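Local atomic coordinates of putative antitoxin VapB45 (Mycobacterium tuberculosis, PDB entry 5AF3), a protein that is possibly the antitoxin of a type II toxin-antitoxin system, in which VapC45 would be its cognate toxin. Residues Ser130-Ser134 with Pro135-Val139; Leu123-Phe126 with Ala127-Ser130; Ile175-Pro178 with Gln179-Asp182. One frame throughout, in Å; residues are numbered along the deposited sequence.

Contact 1 (Ser130-Ser134 with Pro135-Val139)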
ATOM      1  N   SER A 130     -26.887  21.085 -15.244  1.00 26.35           N
ATOM      2  CA  SER A 130     -26.704  19.846 -15.981  1.00 25.15           C
ATOM      3  C   SER A 130     -27.957  18.964 -16.035  1.00 21.71           C
ATOM      4  O   SER A 130     -28.124  18.209 -16.985  1.00 24.39           O
ATOM      5  CB  SER A 130     -25.525  19.049 -15.414  1.00 27.44           C
ATOM      6  OG  SER A 130     -24.292  19.554 -15.962  1.00 34.10           O
ATOM      7  N   GLY A 131     -28.819  19.047 -15.035  1.00 22.45           N
ATOM      8  CA  GLY A 131     -29.967  18.123 -15.017  1.00 21.30           C
ATOM      9  C   GLY A 131     -29.755  17.126 -13.896  1.00 22.72           C
ATOM     10  O   GLY A 131     -28.673  16.546 -13.776  1.00 17.96           O
ATOM     11  N   GLU A 132     -30.769  16.937 -13.064  1.00 19.03           N
ATOM     12  CA  GLU A 132     -30.639  16.030 -11.910  1.00 21.43           C
ATOM     13  C   GLU A 132     -30.347  14.598 -12.367  1.00 20.09           C
ATOM     14  O   GLU A 132     -31.060  14.065 -13.207  1.00 17.98           O
ATOM     15  CB  GLU A 132     -31.894  16.084 -11.047  1.00 26.12           C
ATOM     16  CG  GLU A 132     -31.942  15.028  -9.962  1.00 33.89           C
ATOM     17  CD  GLU A 132     -33.062  15.282  -8.961  1.00 44.68           C
ATOM     18  OE1 GLU A 132     -34.238  15.458  -9.396  1.00 45.31           O
ATOM     19  OE2 GLU A 132     -32.760  15.295  -7.737  1.00 47.14           O
ATOM     20  N   GLY A 133     -29.288  13.979 -11.837  1.00 17.33           N
ATOM     21  CA  GLY A 133     -28.937  12.607 -12.235  1.00 20.22           C
ATOM     22  C   GLY A 133     -28.227  12.496 -13.576  1.00 14.62           C
ATOM     23  O   GLY A 133     -28.005  11.387 -14.067  1.00 18.63           O
ATOM     24  N   SER A 134     -27.915  13.635 -14.229  1.00 15.15           N
ATOM     25  CA  SER A 134     -27.170  13.569 -15.490  1.00 15.50           C
ATOM     26  C   SER A 134     -25.750  13.103 -15.140  1.00 15.77           C
ATOM     27  O   SER A 134     -25.378  13.183 -13.953  1.00 16.95           O
ATOM     28  CB  SER A 134     -27.082  14.932 -16.185  1.00 15.34           C
ATOM     29  OG  SER A 134     -26.340  15.815 -15.366  1.00 19.07           O
ATOM     30  N   PRO A 135     -24.962  12.683 -16.149  1.00 17.43           N
ATOM     31  CA  PRO A 135     -23.564  12.271 -15.867  1.00 20.68           C
ATOM     32  C   PRO A 135     -22.748  13.360 -15.155  1.00 18.39           C
ATOM     33  O   PRO A 135     -21.997  13.049 -14.212  1.00 16.75           O
ATOM     34  CB  PRO A 135     -23.008  11.984 -17.269  1.00 20.85           C
ATOM     35  CG  PRO A 135     -24.251  11.523 -18.045  1.00 22.31           C
ATOM     36  CD  PRO A 135     -25.291  12.494 -17.576  1.00 18.00           C
ATOM     37  N   ASP A 136     -22.915  14.625 -15.559  1.00 16.74           N
ATOM     38  CA  ASP A 136     -22.238  15.699 -14.824  1.00 17.71           C
ATOM     39  C   ASP A 136     -22.684  15.798 -13.366  1.00 18.29           C
ATOM     40  O   ASP A 136     -21.855  15.945 -12.452  1.00 17.97           O
ATOM     41  CB  ASP A 136     -22.392  17.037 -15.561  1.00 18.01           C
ATOM     42  CG  ASP A 136     -21.825  17.004 -16.971  1.00 19.50           C
ATOM     43  OD1 ASP A 136     -20.773  16.414 -17.236  1.00 21.17           O
ATOM     44  OD2 ASP A 136     -22.429  17.633 -17.844  1.00 21.60           O
ATOM     45  N   ASP A 137     -23.989  15.682 -13.110  1.00 14.48           N
ATOM     46  CA  ASP A 137     -24.495  15.750 -11.758  1.00 15.37           C
ATOM     47  C   ASP A 137     -23.927  14.581 -10.935  1.00 16.27           C
ATOM     48  O   ASP A 137     -23.599  14.753  -9.754  1.00 18.98           O
ATOM     49  CB  ASP A 137     -26.033  15.710 -11.790  1.00 18.69           C
ATOM     50  CG  ASP A 137     -26.654  15.973 -10.442  1.00 21.64           C
ATOM     51  OD1 ASP A 137     -26.176  16.870  -9.697  1.00 21.76           O
ATOM     52  OD2 ASP A 137     -27.640  15.295 -10.103  1.00 23.29           O
ATOM     53  N   LEU A 138     -23.786  13.423 -11.561  1.00 19.37           N
ATOM     54  CA  LEU A 138     -23.269  12.244 -10.834  1.00 17.85           C
ATOM     55  C   LEU A 138     -21.803  12.413 -10.474  1.00 18.79           C
ATOM     56  O   LEU A 138     -21.414  12.051  -9.359  1.00 16.53           O
ATOM     57  CB  LEU A 138     -23.461  10.969 -11.612  1.00 20.14           C
ATOM     58  CG  LEU A 138     -24.933  10.620 -11.868  1.00 15.80           C
ATOM     59  CD1 LEU A 138     -24.921   9.446 -12.879  1.00 22.84           C
ATOM     60  CD2 LEU A 138     -25.746  10.332 -10.614  1.00 22.13           C
ATOM     61  N   VAL A 139     -21.013  12.950 -11.404  1.00 16.85           N
ATOM     62  CA  VAL A 139     -19.601  13.331 -11.071  1.00 16.70           C
ATOM     63  C   VAL A 139     -19.595  14.241  -9.842  1.00 17.46           C
ATOM     64  O   VAL A 139     -18.928  13.972  -8.807  1.00 15.74           O
ATOM     65  CB  VAL A 139     -18.896  14.019 -12.290  1.00 20.23           C
ATOM     66  CG1 VAL A 139     -17.549  14.698 -11.867  1.00 17.56           C
ATOM     67  CG2 VAL A 139     -18.664  13.030 -13.398  1.00 21.03           C
TER

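Contact 2 (Leu123-Phe126 with Ala127-Ser130)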
ATOM      1  N   LEU A 123     -17.986  23.548  -9.051  1.00 18.13           N
ATOM      2  CA  LEU A 123     -18.587  22.324  -9.564  1.00 17.83           C
ATOM      3  C   LEU A 123     -20.087  22.254  -9.330  1.00 15.52           C
ATOM      4  O   LEU A 123     -20.832  21.756 -10.153  1.00 17.71           O
ATOM      5  CB  LEU A 123     -17.908  21.121  -8.909  1.00 20.39           C
ATOM      6  CG  LEU A 123     -16.505  20.893  -9.491  1.00 17.87           C
ATOM      7  CD1 LEU A 123     -15.784  19.960  -8.475  1.00 22.80           C
ATOM      8  CD2 LEU A 123     -16.497  20.340 -10.899  1.00 22.03           C
ATOM      9  N   TRP A 124     -20.504  22.704  -8.166  1.00 18.47           N
ATOM     10  CA  TRP A 124     -21.928  22.771  -7.858  1.00 23.73           C
ATOM     11  C   TRP A 124     -22.706  23.514  -8.977  1.00 20.70           C
ATOM     12  O   TRP A 124     -23.686  22.981  -9.522  1.00 22.79           O
ATOM     13  CB  TRP A 124     -22.121  23.406  -6.490  1.00 30.38           C
ATOM     14  CG  TRP A 124     -23.516  23.716  -6.224  1.00 35.66           C
ATOM     15  CD1 TRP A 124     -24.551  22.833  -6.157  1.00 38.53           C
ATOM     16  CD2 TRP A 124     -24.073  25.017  -6.008  1.00 37.66           C
ATOM     17  NE1 TRP A 124     -25.726  23.503  -5.897  1.00 38.53           N
ATOM     18  CE2 TRP A 124     -25.462  24.846  -5.809  1.00 38.23           C
ATOM     19  CE3 TRP A 124     -23.531  26.317  -5.968  1.00 39.00           C
ATOM     20  CZ2 TRP A 124     -26.318  25.920  -5.553  1.00 35.56           C
ATOM     21  CZ3 TRP A 124     -24.383  27.383  -5.719  1.00 38.12           C
ATOM     22  CH2 TRP A 124     -25.765  27.173  -5.512  1.00 37.69           C
ATOM     23  N   ARG A 125     -22.227  24.711  -9.313  1.00 26.13           N
ATOM     24  CA  ARG A 125     -22.787  25.560 -10.381  1.00 29.63           C
ATOM     25  C   ARG A 125     -22.932  24.811 -11.713  1.00 28.34           C
ATOM     26  O   ARG A 125     -23.953  24.946 -12.407  1.00 25.88           O
ATOM     27  CB  ARG A 125     -21.908  26.803 -10.588  1.00 33.29           C
ATOM     28  CG  ARG A 125     -21.926  27.790  -9.446  1.00 36.24           C
ATOM     29  CD  ARG A 125     -21.328  29.164  -9.849  1.00 42.47           C
ATOM     30  NE  ARG A 125     -20.042  29.476  -9.186  1.00 42.74           N
ATOM     31  CZ  ARG A 125     -18.871  29.642  -9.810  1.00 47.05           C
ATOM     32  NH1 ARG A 125     -18.765  29.512 -11.144  1.00 42.90           N
ATOM     33  NH2 ARG A 125     -17.790  29.934  -9.083  1.00 49.01           N
ATOM     34  N   PHE A 126     -21.916  24.009 -12.062  1.00 21.65           N
ATOM     35  CA  PHE A 126     -21.941  23.193 -13.263  1.00 20.18           C
ATOM     36  C   PHE A 126     -23.063  22.134 -13.207  1.00 19.76           C
ATOM     37  O   PHE A 126     -23.824  21.973 -14.143  1.00 24.15           O
ATOM     38  CB  PHE A 126     -20.563  22.517 -13.415  1.00 20.00           C
ATOM     39  CG  PHE A 126     -20.405  21.719 -14.643  1.00 19.73           C
ATOM     40  CD1 PHE A 126     -20.488  22.323 -15.897  1.00 22.79           C
ATOM     41  CD2 PHE A 126     -20.115  20.347 -14.571  1.00 17.45           C
ATOM     42  CE1 PHE A 126     -20.342  21.604 -17.028  1.00 20.68           C
ATOM     43  CE2 PHE A 126     -19.967  19.624 -15.706  1.00 18.75           C
ATOM     44  CZ  PHE A 126     -20.068  20.249 -16.952  1.00 20.67           C
ATOM     45  N   ALA A 127     -23.164  21.419 -12.098  1.00 18.67           N
ATOM     46  CA  ALA A 127     -24.108  20.304 -12.004  1.00 19.55           C
ATOM     47  C   ALA A 127     -25.550  20.830 -11.956  1.00 22.60           C
ATOM     48  O   ALA A 127     -26.451  20.155 -12.429  1.00 22.39           O
ATOM     49  CB  ALA A 127     -23.811  19.481 -10.775  1.00 21.90           C
ATOM     50  N   GLU A 128     -25.732  22.032 -11.406  1.00 26.66           N
ATOM     51  CA  GLU A 128     -27.067  22.651 -11.282  1.00 31.74           C
ATOM     52  C   GLU A 128     -27.725  22.734 -12.638  1.00 30.29           C
ATOM     53  O   GLU A 128     -28.873  22.309 -12.820  1.00 32.33           O
ATOM     54  CB  GLU A 128     -26.937  24.061 -10.773  1.00 33.25           C
ATOM     55  CG  GLU A 128     -26.787  24.232  -9.323  1.00 40.39           C
ATOM     56  CD  GLU A 128     -26.956  25.684  -8.994  1.00 46.46           C
ATOM     57  OE1 GLU A 128     -25.943  26.422  -9.071  1.00 47.63           O
ATOM     58  OE2 GLU A 128     -28.111  26.086  -8.731  1.00 48.57           O
ATOM     59  N   ARG A 129     -26.982  23.254 -13.611  1.00 26.27           N
ATOM     60  CA  ARG A 129     -27.496  23.427 -14.959  1.00 28.97           C
ATOM     61  C   ARG A 129     -27.508  22.134 -15.775  1.00 29.21           C
ATOM     62  O   ARG A 129     -28.063  22.088 -16.875  1.00 29.82           O
ATOM     63  CB  ARG A 129     -26.658  24.488 -15.683  1.00 34.92           C
ATOM     64  CG  ARG A 129     -25.174  24.151 -15.727  1.00 35.06           C
ATOM     65  CD  ARG A 129     -24.310  25.361 -16.016  1.00 38.45           C
ATOM     66  NE  ARG A 129     -23.024  25.020 -16.649  1.00 34.32           N
ATOM     67  CZ  ARG A 129     -22.882  24.572 -17.892  1.00 34.18           C
ATOM     68  NH1 ARG A 129     -23.947  24.378 -18.657  1.00 42.11           N
ATOM     69  NH2 ARG A 129     -21.667  24.321 -18.380  1.00 41.33           N
ATOM     70  N   SER A 130     -26.887  21.085 -15.244  1.00 26.35           N
ATOM     71  CA  SER A 130     -26.704  19.846 -15.981  1.00 25.15           C
ATOM     72  C   SER A 130     -27.957  18.964 -16.035  1.00 21.71           C
ATOM     73  O   SER A 130     -28.124  18.209 -16.985  1.00 24.39           O
ATOM     74  CB  SER A 130     -25.525  19.049 -15.414  1.00 27.44           C
ATOM     75  OG  SER A 130     -24.292  19.554 -15.962  1.00 34.10           O
TER

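Contact 3 (Ile175-Pro178 with Gln179-Asp182)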
ATOM      1  N   ILE A 175       4.051  16.877  -3.665  1.00 20.33           N
ATOM      2  CA  ILE A 175       2.904  16.070  -3.217  1.00 18.77           C
ATOM      3  C   ILE A 175       3.401  15.061  -2.169  1.00 17.64           C
ATOM      4  O   ILE A 175       4.288  14.271  -2.466  1.00 18.57           O
ATOM      5  CB  ILE A 175       2.269  15.268  -4.386  1.00 18.91           C
ATOM      6  CG1 ILE A 175       1.886  16.165  -5.595  1.00 18.30           C
ATOM      7  CG2 ILE A 175       1.042  14.407  -3.887  1.00 20.36           C
ATOM      8  CD1 ILE A 175       1.839  15.391  -6.916  1.00 21.01           C
ATOM      9  N   ARG A 176       2.811  15.102  -0.985  1.00 16.02           N
ATOM     10  CA  ARG A 176       3.100  14.150   0.071  1.00 18.41           C
ATOM     11  C   ARG A 176       2.244  12.902  -0.166  1.00 22.36           C
ATOM     12  O   ARG A 176       1.026  13.027  -0.405  1.00 20.90           O
ATOM     13  CB  ARG A 176       2.774  14.747   1.414  1.00 19.54           C
ATOM     14  CG  ARG A 176       2.949  13.772   2.587  1.00 19.86           C
ATOM     15  CD  ARG A 176       2.734  14.441   3.905  1.00 23.12           C
ATOM     16  NE  ARG A 176       2.866  13.466   4.989  1.00 24.53           N
ATOM     17  CZ  ARG A 176       1.877  12.674   5.393  1.00 28.14           C
ATOM     18  NH1 ARG A 176       0.690  12.751   4.794  1.00 22.05           N
ATOM     19  NH2 ARG A 176       2.069  11.802   6.391  1.00 26.92           N
ATOM     20  N   LEU A 177       2.870  11.730  -0.085  1.00 18.88           N
ATOM     21  CA  LEU A 177       2.174  10.433  -0.376  1.00 21.03           C
ATOM     22  C   LEU A 177       1.755   9.818   0.974  1.00 20.25           C
ATOM     23  O   LEU A 177       2.606   9.359   1.746  1.00 20.42           O
ATOM     24  CB  LEU A 177       3.067   9.511  -1.228  1.00 22.31           C
ATOM     25  CG  LEU A 177       3.603  10.113  -2.534  1.00 23.08           C
ATOM     26  CD1 LEU A 177       4.527   9.180  -3.206  1.00 20.81           C
ATOM     27  CD2 LEU A 177       2.454  10.494  -3.505  1.00 22.17           C
ATOM     28  N   PRO A 178       0.447   9.924   1.326  1.00 23.81           N
ATOM     29  CA  PRO A 178       0.026   9.592   2.701  1.00 24.23           C
ATOM     30  C   PRO A 178       0.128   8.098   3.010  1.00 19.81           C
ATOM     31  O   PRO A 178       0.096   7.728   4.181  1.00 23.98           O
ATOM     32  CB  PRO A 178      -1.432  10.086   2.773  1.00 24.61           C
ATOM     33  CG  PRO A 178      -1.906  10.062   1.359  1.00 29.26           C
ATOM     34  CD  PRO A 178      -0.685  10.384   0.497  1.00 25.36           C
ATOM     35  N   GLN A 179       0.314   7.292   1.980  1.00 16.01           N
ATOM     36  CA  GLN A 179       0.484   5.835   2.164  1.00 22.97           C
ATOM     37  C   GLN A 179       1.801   5.524   2.881  1.00 27.77           C
ATOM     38  O   GLN A 179       1.939   4.440   3.459  1.00 25.37           O
ATOM     39  CB  GLN A 179       0.387   5.038   0.868  1.00 21.43           C
ATOM     40  CG  GLN A 179       1.538   5.202  -0.153  1.00 21.99           C
ATOM     41  CD  GLN A 179       1.244   6.244  -1.235  1.00 18.58           C
ATOM     42  OE1 GLN A 179       1.625   6.052  -2.403  1.00 24.83           O
ATOM     43  NE2 GLN A 179       0.570   7.327  -0.863  1.00 18.87           N
ATOM     44  N   TYR A 180       2.740   6.486   2.871  1.00 23.17           N
ATOM     45  CA  TYR A 180       4.014   6.322   3.598  1.00 23.11           C
ATOM     46  C   TYR A 180       3.952   6.844   5.037  1.00 24.99           C
ATOM     47  O   TYR A 180       4.934   6.764   5.775  1.00 23.91           O
ATOM     48  CB  TYR A 180       5.162   7.001   2.859  1.00 21.65           C
ATOM     49  CG  TYR A 180       5.552   6.402   1.558  1.00 19.02           C
ATOM     50  CD1 TYR A 180       4.918   6.804   0.373  1.00 18.58           C
ATOM     51  CD2 TYR A 180       6.569   5.435   1.477  1.00 20.19           C
ATOM     52  CE1 TYR A 180       5.290   6.291  -0.828  1.00 18.42           C
ATOM     53  CE2 TYR A 180       6.956   4.921   0.271  1.00 20.77           C
ATOM     54  CZ  TYR A 180       6.313   5.346  -0.883  1.00 21.86           C
ATOM     55  OH  TYR A 180       6.673   4.848  -2.107  1.00 24.83           O
ATOM     56  N   GLY A 181       2.819   7.410   5.425  1.00 23.94           N
ATOM     57  CA  GLY A 181       2.575   7.776   6.798  1.00 24.33           C
ATOM     58  C   GLY A 181       3.560   8.827   7.297  1.00 25.65           C
ATOM     59  O   GLY A 181       3.927   9.744   6.564  1.00 25.68           O
ATOM     60  N   ASP A 182       3.994   8.666   8.543  1.00 25.06           N
ATOM     61  CA  ASP A 182       4.912   9.611   9.161  1.00 28.65           C
ATOM     62  C   ASP A 182       6.340   9.624   8.580  1.00 25.89           C
ATOM     63  O   ASP A 182       7.147  10.462   8.999  1.00 26.25           O
ATOM     64  CB  ASP A 182       4.928   9.436  10.692  1.00 32.25           C
ATOM     65  CG  ASP A 182       3.597   9.840  11.342  1.00 38.08           C
ATOM     66  OD1 ASP A 182       2.966  10.852  10.923  1.00 39.69           O
ATOM     67  OD2 ASP A 182       3.191   9.134  12.282  1.00 42.79           O
TER
HETATM   68  O   HOH W   1       4.215  10.233   3.690  1.00 21.74           O

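Contact 1 (Ser130-Ser134 with Pro135-Val139)
The carboxylate of Asp137 meets the amide of Gly133 with one oxygen: Gly133 N lies 2.7 Å from Asp137 OD2, in a nearly straight bond that reaches the anti side of the oxygen from 18° out of the carboxylate plane. Asp137 OD2 also lies 3.6 Å from Glu132 CA. Ser130 OG touches Asp136 CB at 3.2 Å and comes within 3.3 Å of the carboxylate oxygen Asp136 OD2. The stronger polar partner of that hydroxyl is Phe126 O, and its one proton is not settled between Phe126 O and Asp136 OD2. Asp137 is carried to its target by an anti first torsion (chi1 -172°), which swings CG away from the backbone N and back over the preceding turn. There OD2 has a second claim on it, a salt bridge to Arg141, and the two partners together would be expected to favour the charged form.

Ser134 works through its hydroxyl in two directions. OG donates to Gly131 O at 2.9 Å, in the carbonyl plane on a lone pair, while Asp137 N donates to Ser134 OG at 3.3 Å. Gly131 O is thus gripped twice, since Ser134 N reaches it too, at 3.0 Å. Glycine suits both of its places: at Gly131 the positive phi would press a beta carbon against the preceding carbonyl oxygen, and Gly133 needs positive phi as the third residue of the turn. Pro135 fits the first turn of a helix, where its missing N-H costs nothing, and Leu138 N closes that turn on Ser134 O at 2.9 Å. This is a type II beta turn, Gly131 to Ser134, leading straight into a serine N-cap, a compact way of joining helix 115-130 to helix 135-143.

Contact 2 (Leu123-Phe126 with Ala127-Ser130)
Trp124 CG is anti to the backbone N (chi1 170°), and the indole projects from the helix where the extended Glu128 chain, running back from the next turn, can lie against it. The carboxylate lies over one face of the indole with the two planes only 5° apart, and Glu128 CD comes within 3.5 Å of Trp124 CZ2. Nearer the backbone, Glu128 CG makes a CH-pi contact, 3.9 Å from the centroid of the five-membered ring. An acid with two methylenes is well matched to this: the methylene CG lies over the five-membered ring, and the flat carboxylate of this exposed residue stacks beyond it, over the six-membered part.

One residue on, Arg129 reaches back to Phe126. Its CG sits between the backbone N and the carbonyl carbon (chi1 57°), and the extended chain beyond carries NH2 to the edge of the ring, 3.3 Å from Phe126 CE1, with the guanidinium turned steeply against the ring. Ser130 OG stands above the centre of one face of the same phenyl group and is 3.1 Å from Phe126 O, one of two acceptors within range of its proton. Below these side chains the helix is held by ordinary bonds, such as Glu128 N to Trp124 O at 2.9 Å.

The buried side of this final part of helix 115-130 meets two other helices. Phe126 stacks on Trp100 of helix 95-105, Leu123 touches Leu101 there, and the small methyl of Ala127 allows close approach of Asp137 and Val140 on helix 135-143; Trp124 stacks with Tyr151 of strand 150-153.

Contact 3 (Ile175-Pro178 with Gln179-Asp182)
Leu177 and Tyr180 lie side by side and point the same way, with Leu177 CB touching Tyr180 CD1 at 3.6 Å. The leucine approaches the ring at its edge, near the ring plane, and Leu177 CD1 continues the apolar contact along the ring to Tyr180 CE1, 3.8 Å away. Both side chains take the torsion that sets CG anti to the carbonyl carbon (chi1 -54° for Leu177 and -67° for Tyr180).

The backbone beneath is bound through Leu177 O, which accepts from Tyr180 N at 3.1 Å, the donor standing well above the carbonyl plane. Gly181 N reaches Pro178 O at 3.0 Å in the same manner. Such i to i+3 bonds mark a short 3-10 turn, here at the start of the connection between the antiparallel neighbours 172-176 and 185-187 of a four-stranded sheet. Pro178 suits its first turn, because the ring already holds phi near the helical value and no N-H is asked of it; Gly181 takes a positive phi (62°), a conformation glycine adopts more easily than other residues, as the chain leaves the turn.

A water bridges the two ends, donating to Leu177 O at 2.7 Å and to Gly181 O at 2.9 Å. It also stands over one face of the Arg176 guanidinium, whose NH2 lies 2.8 Å from Gly181 O. The long extended arginine chain can span this distance from the strand; its NE is held by Asn184 and its NH1 by Gln163, which fix the group beside the turn.

Farther out, Leu177 pairs through its backbone with Val185, and Tyr180 packs on that valine. Pro178 rests on His159 and Tyr160 of helix 155-161, and it also packs on Asp237 of the second subunit.

Along the chain, contact 2 comes first and runs directly into contact 1, the two sharing Ser130, while contact 3 follows later. The first pair forms a single unit: contact 2 is the end of helix 115-130 and contact 1 the turn into helix 135-143, their centres are about 8 Å apart, and they touch where Asp136 CG meets Phe126 CE2 at 3.5 Å. Contact 3 lies at the end of strand 172-176 and in the turn toward strand 185-187 of the four-stranded sheet, across the chain's centre, its centre about 33 Å from both others. One region is a peripheral connection between two helices, whereas the other lies nearer the middle and reaches the second subunit.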